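Local coordinates for glucosamine-6-phosphate deaminase (Bacillus subtilis, PDB 2BKX), which belongs to the glucosamine-6-phosphate isomerase/6-phosphogluconolactonase family, has a Rossmann-like alpha/beta fold and holds fructose -6-phosphate in a pocket of this model, at residues T126-G132 against S190-L196; H138-N142 against T181-I187; S57-T63 against D93-H99. All coordinates share one frame. Numbering follows the deposited sequence.

Interactions 1 and 2 lie side by side near the fructose -6-phosphate pocket, their centres 11 Å apart. They meet in packing: Leu-131 CD1 is 4.0 Å from Ile-187 CG2, and Gly-132 O is 3.8 Å from Ile-139 CG2. Interaction 1 brings Gly-132 to the ligand, while interaction 2 supplies His-138 and Gly-140, both hydrogen-bonded to it. Helix 184-188 is the element just before strand 193-197, so the contacts' second segments follow closely in the chain. Interaction 3 is more peripheral, its centre 18 Å from that of interaction 1 and 23 Å from that of interaction 2. It reaches the same sheet through strand 62-69; the Thr-63 side chain is about 12 Å from the ligand.

Interaction 1: residues T126-G132 against S190-L196; sequences TDIQLLG and SKRILLL. With F6R (fructose -6-phosphate), chain C.
This is a parallel strand pairing deep in the central sheet of the Rossmann-like fold, strand 128-131 beside strand 193-196, with axes 4.7 Å apart and inclined by 14°. The register is a constant offset of 64 residues, Gln-129 facing Ile-193, Leu-130 Leu-194 and Leu-131 Leu-195. Both segments kink, at Asp-127 (phi/psi -79/-35) and Lys-191 (-69/-31), Lys-191 N donating to Thr-126 O (3.0 Å); extended beyond, they exchange the staggered bonds of parallel sheet: Gln-129 N to Arg-192 O (2.8 Å), Leu-194 N to Gln-129 O (2.9 Å), Leu-131 N to Leu-194 O (2.9 Å) and Leu-196 N to Leu-131 O (3.0 Å). Leu-130 (m,t) and Leu-194 (t,p) touch on one face, CD2 to CD2 at 3.3 Å; on the other, Leu-131 CD1 lies 3.6 Å from Ile-193 CG2. Further along, Gly-132 CA comes within 3.2 Å of ligand O4, where a CB would clash. Strand 31-34 flanks 128-131, strand 229-234 flanks 193-197, helix 9-26 packs on Ile-128 and Leu-130, and strand 62-69 touches Gln-129 and Leu-131.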
loop_
_atom_site.group_PDB
_atom_site.type_symbol
_atom_site.label_atom_id
_atom_site.label_comp_id
_atom_site.label_asym_id
_atom_site.label_seq_id
_atom_site.Cartn_x
_atom_site.Cartn_y
_atom_site.Cartn_z
ATOM N N THR A 126 7.203 6.893 -8.089
ATOM C CA THR A 126 7.729 5.602 -7.615
ATOM C C THR A 126 8.220 4.652 -8.731
ATOM O O THR A 126 7.642 4.614 -9.850
ATOM C CB THR A 126 6.668 4.917 -6.739
ATOM O OG1 THR A 126 5.524 4.614 -7.550
ATOM C CG2 THR A 126 6.266 5.817 -5.603
ATOM N N ASP A 127 9.240 3.846 -8.429
ATOM C CA ASP A 127 9.707 2.773 -9.270
ATOM C C ASP A 127 8.836 1.518 -9.162
ATOM O O ASP A 127 8.689 0.739 -10.110
ATOM C CB ASP A 127 11.169 2.443 -8.981
ATOM C CG ASP A 127 12.078 3.548 -9.435
ATOM O OD1 ASP A 127 12.287 3.611 -10.658
ATOM O OD2 ASP A 127 12.515 4.399 -8.591
ATOM N N ILE A 128 8.319 1.283 -7.951
ATOM C CA ILE A 128 7.314 0.251 -7.752
ATOM C C ILE A 128 6.364 0.748 -6.678
ATOM O O ILE A 128 6.801 1.456 -5.779
ATOM C CB ILE A 128 7.915 -1.113 -7.352
ATOM C CG1 ILE A 128 6.876 -2.242 -7.462
ATOM C CG2 ILE A 128 8.559 -1.035 -5.958
ATOM C CD1 ILE A 128 7.520 -3.616 -7.301
ATOM N N GLN A 129 5.088 0.371 -6.779
ATOM C CA GLN A 129 4.106 0.745 -5.754
ATOM C C GLN A 129 3.427 -0.540 -5.304
ATOM O O GLN A 129 2.722 -1.183 -6.089
ATOM C CB GLN A 129 3.082 1.733 -6.296
ATOM C CG GLN A 129 1.984 2.078 -5.305
ATOM C CD GLN A 129 2.488 2.837 -4.108
ATOM O OE1 GLN A 129 2.903 3.989 -4.253
ATOM N NE2 GLN A 129 2.410 2.241 -2.911
ATOM N N LEU A 130 3.658 -0.916 -4.034
ATOM C CA LEU A 130 2.932 -1.988 -3.389
ATOM C C LEU A 130 1.533 -1.502 -2.967
ATOM O O LEU A 130 1.370 -0.393 -2.462
ATOM C CB LEU A 130 3.696 -2.483 -2.161
ATOM C CG LEU A 130 5.084 -3.107 -2.182
ATOM C CD1 LEU A 130 5.463 -3.667 -0.790
ATOM C CD2 LEU A 130 5.141 -4.131 -3.200
ATOM N N LEU A 131 0.532 -2.344 -3.197
ATOM C CA LEU A 131 -0.836 -2.055 -2.827
ATOM C C LEU A 131 -1.447 -3.272 -2.163
ATOM O O LEU A 131 -1.066 -4.411 -2.432
ATOM C CB LEU A 131 -1.709 -1.787 -4.071
ATOM C CG LEU A 131 -1.382 -0.623 -4.913
ATOM C CD1 LEU A 131 -2.302 -0.566 -6.143
ATOM C CD2 LEU A 131 -1.466 0.691 -4.133
ATOM N N GLY A 132 -2.402 -3.005 -1.302
ATOM C CA GLY A 132 -3.412 -4.016 -0.950
ATOM C C GLY A 132 -4.755 -3.599 -1.531
ATOM O O GLY A 132 -4.828 -2.630 -2.304
ATOM N N SER A 190 3.055 5.397 -10.855
ATOM C CA SER A 190 4.153 4.500 -10.579
ATOM C C SER A 190 4.603 3.829 -11.861
ATOM O O SER A 190 3.776 3.521 -12.741
ATOM C CB SER A 190 3.739 3.413 -9.626
ATOM O OG SER A 190 4.865 2.616 -9.263
ATOM N N LYS A 191 5.870 3.485 -11.926
ATOM C CA LYS A 191 6.350 2.719 -13.071
ATOM C C LYS A 191 5.788 1.279 -13.063
ATOM O O LYS A 191 5.607 0.676 -14.103
ATOM C CB LYS A 191 7.881 2.676 -13.050
ATOM C CG LYS A 191 8.574 3.943 -13.513
ATOM C CD LYS A 191 10.125 3.720 -13.581
ATOM C CE LYS A 191 10.835 4.560 -14.660
ATOM N NZ LYS A 191 12.360 4.523 -14.468
ATOM N N ARG A 192 5.552 0.731 -11.889
ATOM C CA ARG A 192 5.212 -0.677 -11.736
ATOM C C ARG A 192 4.344 -0.830 -10.502
ATOM O O ARG A 192 4.686 -0.264 -9.462
ATOM C CB ARG A 192 6.474 -1.528 -11.552
ATOM C CG ARG A 192 6.231 -2.981 -11.541
ATOM C CD ARG A 192 7.488 -3.794 -11.426
ATOM N NE ARG A 192 7.129 -5.213 -11.487
ATOM C CZ ARG A 192 7.997 -6.205 -11.451
ATOM N NH1 ARG A 192 9.281 -5.964 -11.313
ATOM N NH2 ARG A 192 7.557 -7.446 -11.540
ATOM N N ILE A 193 3.255 -1.592 -10.626
ATOM C CA ILE A 193 2.361 -1.816 -9.502
ATOM C C ILE A 193 2.383 -3.282 -9.102
ATOM O O ILE A 193 2.366 -4.150 -9.970
ATOM C CB ILE A 193 0.935 -1.313 -9.818
ATOM C CG1 ILE A 193 0.984 0.265 -9.901
ATOM C CG2 ILE A 193 -0.079 -1.731 -8.743
ATOM C CD1 ILE A 193 -0.181 0.933 -10.413
ATOM N N LEU A 194 2.433 -3.530 -7.799
ATOM C CA LEU A 194 2.389 -4.881 -7.241
ATOM C C LEU A 194 1.241 -4.903 -6.220
ATOM O O LEU A 194 1.365 -4.311 -5.150
ATOM C CB LEU A 194 3.735 -5.227 -6.587
ATOM C CG LEU A 194 3.783 -6.572 -5.872
ATOM C CD1 LEU A 194 3.408 -7.698 -6.804
ATOM C CD2 LEU A 194 5.166 -6.797 -5.207
ATOM N N LEU A 195 0.134 -5.538 -6.611
ATOM C CA LEU A 195 -1.075 -5.637 -5.801
ATOM C C LEU A 195 -1.098 -7.014 -5.147
ATOM O O LEU A 195 -1.041 -8.038 -5.820
ATOM C CB LEU A 195 -2.326 -5.381 -6.651
ATOM C CG LEU A 195 -3.666 -5.643 -5.986
ATOM C CD1 LEU A 195 -3.892 -4.758 -4.790
ATOM C CD2 LEU A 195 -4.766 -5.454 -7.001
ATOM N N LEU A 196 -1.199 -7.018 -3.816
ATOM C CA LEU A 196 -1.187 -8.232 -3.016
ATOM C C LEU A 196 -2.589 -8.460 -2.434
ATOM O O LEU A 196 -3.171 -7.567 -1.853
ATOM C CB LEU A 196 -0.211 -8.078 -1.847
ATOM C CG LEU A 196 1.200 -7.650 -2.216
ATOM C CD1 LEU A 196 2.088 -7.501 -0.984
ATOM C CD2 LEU A 196 1.802 -8.610 -3.223
HETATM C C1 F6R C . -2.451 0.058 2.827
HETATM C C2 F6R C . -3.740 0.627 2.268
HETATM C C3 F6R C . -5.103 -0.077 2.276
HETATM C C4 F6R C . -5.017 -1.591 2.557
HETATM C C5 F6R C . -6.366 -2.292 2.534
HETATM C C6 F6R C . -6.235 -3.773 2.870
HETATM O O1 F6R C . -1.458 1.080 3.043
HETATM O O2 F6R C . -3.661 1.710 1.730
HETATM O O3 F6R C . -5.679 0.047 0.988
HETATM O O4 F6R C . -4.167 -2.178 1.578
HETATM O O5 F6R C . -7.303 -1.668 3.403
HETATM O O6 F6R C . -5.804 -3.894 4.235
HETATM P P F6R C . -5.352 -5.323 4.782
HETATM O O1P F6R C . -4.057 -5.657 4.093
HETATM O O2P F6R C . -6.440 -6.284 4.382
HETATM O O3P F6R C . -5.182 -5.182 6.260
#

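Interaction 2: residues H138-N142 against T181-I187; sequences HIGFN and TMGIQTI. With F6R (fructose -6-phosphate), chain C.
The pocket loop 138-142, which has no regular structure, packs against the end of strand 178-181 and the start of helix 184-188, with Gly-183 at the N-cap. Phe-141 CA is 5.6 Å from Thr-181 CA, and Asn-142 CA is 6.5 Å from Gly-183 CA. Thr-181, chi1 t, takes a bond from Phe-141 N on OG1 (2.9 Å) and donates from the same OG1 to Met-182 O (2.9 Å). Asn-142, chi1 m and chi2 -77°, sends ND2 to Met-182 O across the contact and to Ile-139 O within its own loop, both at 2.9 Å; Ile-139 O also accepts from Asn-142 N (2.9 Å), which folds the loop into a tight turn. Gly-140 makes the bend with phi/psi 51/-137, and a CB there would lie only 2.6 Å from Thr-181 OG1. Ile-139 (p,t) and Ile-187 (m,t) meet CD1 to CD1 at 4.1 Å. The Phe-141 side chain, chi1 m, reaches strand 153-156 and helix 159-165. His-138, chi1 p and chi2 -138°, stays clear of 181-187: its NE2 is hydrogen-bonded to ligand O5 (2.7 Å), its ND1 to Glu-143, while ligand O3 donates to Gly-140 O (2.7 Å). The chemistry thus divides: Thr-181 and Asn-142 tie the loop to strand 178-181 and the entry of helix 184-188, Asn-142 through ND2, its buried OD1 without a modelled partner, while His-138 NE2 and Gly-140 O are turned to fructose -6-phosphate.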
loop_
_atom_site.group_PDB
_atom_site.type_symbol
_atom_site.label_atom_id
_atom_site.label_comp_id
_atom_site.label_asym_id
_atom_site.label_seq_id
_atom_site.Cartn_x
_atom_site.Cartn_y
_atom_site.Cartn_z
ATOM N N HIS A 138 -11.169 -0.610 -2.455
ATOM C CA HIS A 138 -10.320 0.559 -2.307
ATOM C C HIS A 138 -8.865 0.219 -2.534
ATOM O O HIS A 138 -8.421 -0.891 -2.285
ATOM C CB HIS A 138 -10.554 1.336 -1.001
ATOM C CG HIS A 138 -10.072 0.711 0.272
ATOM N ND1 HIS A 138 -10.845 0.743 1.402
ATOM C CD2 HIS A 138 -8.917 0.118 0.633
ATOM C CE1 HIS A 138 -10.188 0.184 2.406
ATOM N NE2 HIS A 138 -9.006 -0.193 1.966
ATOM N N ILE A 139 -8.124 1.211 -2.985
ATOM C CA ILE A 139 -6.656 1.183 -3.065
ATOM C C ILE A 139 -6.170 2.448 -2.372
ATOM O O ILE A 139 -6.783 3.493 -2.480
ATOM C CB ILE A 139 -6.103 1.001 -4.492
ATOM C CG1 ILE A 139 -6.631 2.061 -5.439
ATOM C CG2 ILE A 139 -6.434 -0.404 -4.993
ATOM C CD1 ILE A 139 -5.982 2.069 -6.840
ATOM N N GLY A 140 -5.099 2.343 -1.622
ATOM C CA GLY A 140 -4.857 3.325 -0.576
ATOM C C GLY A 140 -6.123 3.452 0.269
ATOM O O GLY A 140 -6.763 2.447 0.555
ATOM N N PHE A 141 -6.511 4.676 0.608
ATOM C CA PHE A 141 -7.854 4.905 1.170
ATOM C C PHE A 141 -8.749 5.667 0.200
ATOM O O PHE A 141 -9.636 6.465 0.594
ATOM C CB PHE A 141 -7.805 5.567 2.542
ATOM C CG PHE A 141 -7.361 4.657 3.670
ATOM C CD1 PHE A 141 -6.555 5.183 4.640
ATOM C CD2 PHE A 141 -7.803 3.333 3.798
ATOM C CE1 PHE A 141 -6.190 4.418 5.770
ATOM C CE2 PHE A 141 -7.405 2.558 4.909
ATOM C CZ PHE A 141 -6.619 3.110 5.883
ATOM N N ASN A 142 -8.538 5.399 -1.087
ATOM C CA ASN A 142 -9.436 5.885 -2.139
ATOM C C ASN A 142 -10.660 5.002 -2.198
ATOM O O ASN A 142 -10.585 3.895 -2.732
ATOM C CB ASN A 142 -8.715 5.916 -3.486
ATOM C CG ASN A 142 -7.531 6.826 -3.465
ATOM O OD1 ASN A 142 -7.684 8.056 -3.539
ATOM N ND2 ASN A 142 -6.345 6.251 -3.415
ATOM N N THR A 181 -4.417 10.077 2.064
ATOM C CA THR A 181 -4.030 9.015 1.133
ATOM C C THR A 181 -3.536 9.588 -0.195
ATOM O O THR A 181 -4.061 10.568 -0.710
ATOM C CB THR A 181 -5.222 8.073 0.859
ATOM O OG1 THR A 181 -4.793 6.961 0.057
ATOM C CG2 THR A 181 -6.394 8.747 0.240
ATOM N N MET A 182 -2.517 8.945 -0.720
ATOM C CA MET A 182 -2.147 9.110 -2.128
ATOM C C MET A 182 -3.394 8.888 -2.936
ATOM O O MET A 182 -4.211 8.021 -2.590
ATOM C CB MET A 182 -1.177 8.047 -2.535
ATOM C CG MET A 182 0.158 8.295 -2.148
ATOM S SD MET A 182 1.149 6.939 -2.918
ATOM C CE MET A 182 2.078 7.369 -1.889
ATOM N N GLY A 183 -3.579 9.666 -3.999
ATOM C CA GLY A 183 -4.743 9.471 -4.848
ATOM C C GLY A 183 -4.544 8.395 -5.890
ATOM O O GLY A 183 -3.459 7.791 -6.022
ATOM N N ILE A 184 -5.604 8.136 -6.633
ATOM C CA ILE A 184 -5.527 7.140 -7.672
ATOM C C ILE A 184 -4.525 7.540 -8.759
ATOM O O ILE A 184 -3.758 6.700 -9.242
ATOM C CB ILE A 184 -6.908 6.801 -8.241
ATOM C CG1 ILE A 184 -7.799 6.212 -7.141
ATOM C CG2 ILE A 184 -6.809 5.871 -9.445
ATOM C CD1 ILE A 184 -9.204 5.914 -7.512
ATOM N N GLN A 185 -4.512 8.819 -9.151
ATOM C CA GLN A 185 -3.538 9.225 -10.139
ATOM C C GLN A 185 -2.116 9.144 -9.576
ATOM O O GLN A 185 -1.161 8.791 -10.276
ATOM C CB GLN A 185 -3.829 10.626 -10.674
ATOM C CG GLN A 185 -2.832 11.098 -11.689
ATOM C CD GLN A 185 -2.826 10.285 -12.935
ATOM O OE1 GLN A 185 -3.775 10.323 -13.684
ATOM N NE2 GLN A 185 -1.731 9.572 -13.185
ATOM N N THR A 186 -1.958 9.453 -8.294
ATOM C CA THR A 186 -0.653 9.319 -7.644
ATOM C C THR A 186 -0.134 7.870 -7.757
ATOM O O THR A 186 1.043 7.598 -8.052
ATOM C CB THR A 186 -0.728 9.698 -6.139
ATOM O OG1 THR A 186 -1.601 10.820 -5.947
ATOM C CG2 THR A 186 0.645 10.008 -5.613
ATOM N N ILE A 187 -1.040 6.928 -7.512
ATOM C CA ILE A 187 -0.712 5.493 -7.621
ATOM C C ILE A 187 -0.405 5.076 -9.079
ATOM O O ILE A 187 0.598 4.403 -9.371
ATOM C CB ILE A 187 -1.856 4.665 -7.026
ATOM C CG1 ILE A 187 -1.936 4.894 -5.506
ATOM C CG2 ILE A 187 -1.762 3.157 -7.418
ATOM C CD1 ILE A 187 -3.231 4.398 -4.877
HETATM C C1 F6R C . -2.451 0.058 2.827
HETATM C C2 F6R C . -3.740 0.627 2.268
HETATM C C3 F6R C . -5.103 -0.077 2.276
HETATM C C4 F6R C . -5.017 -1.591 2.557
HETATM C C5 F6R C . -6.366 -2.292 2.534
HETATM C C6 F6R C . -6.235 -3.773 2.870
HETATM O O1 F6R C . -1.458 1.080 3.043
HETATM O O2 F6R C . -3.661 1.710 1.730
HETATM O O3 F6R C . -5.679 0.047 0.988
HETATM O O4 F6R C . -4.167 -2.178 1.578
HETATM O O5 F6R C . -7.303 -1.668 3.403
HETATM O O6 F6R C . -5.804 -3.894 4.235
HETATM P P F6R C . -5.352 -5.323 4.782
HETATM O O1P F6R C . -4.057 -5.657 4.093
HETATM O O2P F6R C . -6.440 -6.284 4.382
HETATM O O3P F6R C . -5.182 -5.182 6.260
#

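Interaction 3: residues S57-T63 against D93-H99; sequences SFQNITT and DSKPSRH
A type I beta turn, Phe-58 to Ile-61, leads into strand 62-69 of the Rossmann-like sheet, and the loop 93-99 wraps along it before joining the sheet at strand 99-100. The backbone link is a single parallel bridge, Thr-63 with His-99 (CA to CA 4.8 Å), in which Thr-63 N donates to Arg-98 O (2.9 Å). Next to it is a CA-H...O contact from Thr-62 CA to Arg-98 O (3.4 Å). The backbones approach separately where the beta turn meets Asp-93 and Ser-94, with such contacts from Ser-94 CA to Phe-58 O (3.4 Å) and from Gln-59 CA to Asp-93 O (3.3 Å).

Among bonds from side chain to main chain, Asp-93, chi1 p, directs OD1 to Phe-58 N (2.7 Å), and Lys-95 NZ reaches Gln-59 O (2.9 Å). Ser-57 OG accepts from Gln-59 N (3.2 Å), an ST turn that opens the beta turn.

Side chains also meet directly. Asp-93 OD2 accepts from Ser-57 OG (2.8 Å) and Gln-59 NE2 (3.3 Å), and Lys-95 NZ makes a weak bond to Asn-60 OD1 (3.2 Å). Arg-98, curled through m,m,m, grips Thr-62 OG1 with NE at 3.0 Å and NH2 at 2.9 Å. His-99 stacks on Phe-89, and its NE2 is bonded to Ser-94 OG (2.6 Å). Phe-58 and Ile-61 pack on helix 9-26.

Water 1 accepts from Lys-95 N (2.8 Å) and lies 2.7 Å from Ile-61 O, one of several acceptors competing for its protons. Last, at the bridge itself, Thr-63 (chi1 p) places OG1 at the His-99 ring edge, hydrogen-bonded to ND1 at 2.7 Å.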
loop_
_atom_site.group_PDB
_atom_site.type_symbol
_atom_site.label_atom_id
_atom_site.label_comp_id
_atom_site.label_asym_id
_atom_site.label_seq_id
_atom_site.Cartn_x
_atom_site.Cartn_y
_atom_site.Cartn_z
ATOM N N SER A 57 21.008 -4.795 0.427
ATOM C CA SER A 57 21.179 -3.459 1.040
ATOM C C SER A 57 20.073 -2.487 0.650
ATOM O O SER A 57 19.683 -2.377 -0.505
ATOM C CB SER A 57 22.493 -2.825 0.625
ATOM O OG SER A 57 22.649 -1.532 1.247
ATOM N N PHE A 58 19.628 -1.707 1.618
ATOM C CA PHE A 58 18.624 -0.680 1.434
ATOM C C PHE A 58 19.224 0.732 1.543
ATOM O O PHE A 58 18.525 1.722 1.686
ATOM C CB PHE A 58 17.506 -0.911 2.464
ATOM C CG PHE A 58 16.866 -2.323 2.403
ATOM C CD1 PHE A 58 17.461 -3.412 3.018
ATOM C CD2 PHE A 58 15.627 -2.521 1.798
ATOM C CE1 PHE A 58 16.865 -4.706 2.961
ATOM C CE2 PHE A 58 15.043 -3.803 1.734
ATOM C CZ PHE A 58 15.659 -4.879 2.322
ATOM N N GLN A 59 20.554 0.833 1.463
ATOM C CA GLN A 59 21.227 2.088 1.781
ATOM C C GLN A 59 20.832 3.304 0.953
ATOM O O GLN A 59 20.870 4.434 1.437
ATOM C CB GLN A 59 22.764 1.906 1.754
ATOM C CG GLN A 59 23.237 1.159 2.960
ATOM C CD GLN A 59 24.723 1.175 3.193
ATOM O OE1 GLN A 59 25.480 1.919 2.548
ATOM N NE2 GLN A 59 25.154 0.362 4.155
ATOM N N ASN A 60 20.467 3.096 -0.304
ATOM C CA ASN A 60 20.181 4.236 -1.151
ATOM C C ASN A 60 18.720 4.365 -1.551
ATOM O O ASN A 60 18.387 5.246 -2.365
ATOM C CB ASN A 60 21.127 4.272 -2.355
ATOM C CG ASN A 60 22.530 4.637 -1.925
ATOM O OD1 ASN A 60 22.806 5.801 -1.608
ATOM N ND2 ASN A 60 23.385 3.648 -1.822
ATOM N N ILE A 61 17.867 3.564 -0.927
ATOM C CA ILE A 61 16.449 3.594 -1.266
ATOM C C ILE A 61 15.761 4.796 -0.651
ATOM O O ILE A 61 16.205 5.346 0.361
ATOM C CB ILE A 61 15.666 2.293 -0.893
ATOM C CG1 ILE A 61 15.373 2.154 0.613
ATOM C CG2 ILE A 61 16.331 1.056 -1.494
ATOM C CD1 ILE A 61 14.310 1.104 0.931
ATOM N N THR A 62 14.707 5.212 -1.325
ATOM C CA THR A 62 13.730 6.160 -0.795
ATOM C C THR A 62 12.393 5.463 -0.772
ATOM O O THR A 62 12.117 4.685 -1.664
ATOM C CB THR A 62 13.645 7.415 -1.703
ATOM O OG1 THR A 62 14.942 8.042 -1.730
ATOM C CG2 THR A 62 12.599 8.378 -1.236
ATOM N N THR A 63 11.559 5.757 0.233
ATOM C CA THR A 63 10.199 5.201 0.236
ATOM C C THR A 63 9.143 6.254 0.466
ATOM O O THR A 63 9.384 7.258 1.171
ATOM C CB THR A 63 10.058 4.075 1.283
ATOM O OG1 THR A 63 10.130 4.587 2.613
ATOM C CG2 THR A 63 11.149 3.038 1.121
ATOM N N ASP A 93 19.103 -1.233 6.618
ATOM C CA ASP A 93 20.217 -0.277 6.615
ATOM C C ASP A 93 19.932 0.895 5.707
ATOM O O ASP A 93 20.817 1.408 5.014
ATOM C CB ASP A 93 21.533 -0.985 6.181
ATOM C CG ASP A 93 21.494 -1.515 4.724
ATOM O OD1 ASP A 93 20.396 -1.791 4.204
ATOM O OD2 ASP A 93 22.573 -1.662 4.093
ATOM N N SER A 94 18.694 1.373 5.730
ATOM C CA SER A 94 18.312 2.553 4.957
ATOM C C SER A 94 18.802 3.845 5.600
ATOM O O SER A 94 19.268 3.830 6.732
ATOM C CB SER A 94 16.791 2.558 4.822
ATOM O OG SER A 94 16.210 2.654 6.090
ATOM N N LYS A 95 18.652 4.961 4.897
ATOM C CA LYS A 95 18.779 6.289 5.509
ATOM C C LYS A 95 17.403 6.702 6.010
ATOM O O LYS A 95 16.487 6.946 5.213
ATOM C CB LYS A 95 19.275 7.329 4.506
ATOM C CG LYS A 95 20.671 7.073 3.962
ATOM C CD LYS A 95 21.090 8.241 3.068
ATOM C CE LYS A 95 22.428 7.957 2.406
ATOM N NZ LYS A 95 22.324 6.901 1.367
ATOM N N PRO A 96 17.217 6.784 7.338
ATOM C CA PRO A 96 15.877 7.078 7.862
ATOM C C PRO A 96 15.185 8.313 7.310
ATOM O O PRO A 96 13.964 8.345 7.255
ATOM C CB PRO A 96 16.105 7.178 9.375
ATOM C CG PRO A 96 17.277 6.303 9.637
ATOM C CD PRO A 96 18.163 6.460 8.432
ATOM N N SER A 97 15.943 9.360 6.975
ATOM C CA SER A 97 15.311 10.577 6.483
ATOM C C SER A 97 14.732 10.437 5.084
ATOM O O SER A 97 14.063 11.343 4.612
ATOM C CB SER A 97 16.289 11.736 6.540
ATOM O OG SER A 97 17.377 11.490 5.688
ATOM N N ARG A 98 14.981 9.302 4.437
ATOM C CA ARG A 98 14.460 9.057 3.097
ATOM C C ARG A 98 13.214 8.175 3.101
ATOM O O ARG A 98 12.816 7.689 2.054
ATOM C CB ARG A 98 15.540 8.508 2.177
ATOM C CG ARG A 98 16.663 9.540 1.922
ATOM C CD ARG A 98 16.197 10.789 1.199
ATOM N NE ARG A 98 15.800 10.457 -0.172
ATOM C CZ ARG A 98 15.492 11.333 -1.130
ATOM N NH1 ARG A 98 15.488 12.640 -0.905
ATOM N NH2 ARG A 98 15.215 10.881 -2.327
ATOM N N HIS A 99 12.578 8.026 4.265
ATOM C CA HIS A 99 11.300 7.321 4.378
ATOM C C HIS A 99 10.251 8.399 4.624
ATOM O O HIS A 99 10.327 9.104 5.630
ATOM C CB HIS A 99 11.294 6.349 5.558
ATOM C CG HIS A 99 12.252 5.199 5.411
ATOM N ND1 HIS A 99 12.223 4.365 4.308
ATOM C CD2 HIS A 99 13.241 4.725 6.221
ATOM C CE1 HIS A 99 13.178 3.451 4.433
ATOM N NE2 HIS A 99 13.830 3.666 5.571
HETATM O O HOH W 1 18.127 4.972 2.150
#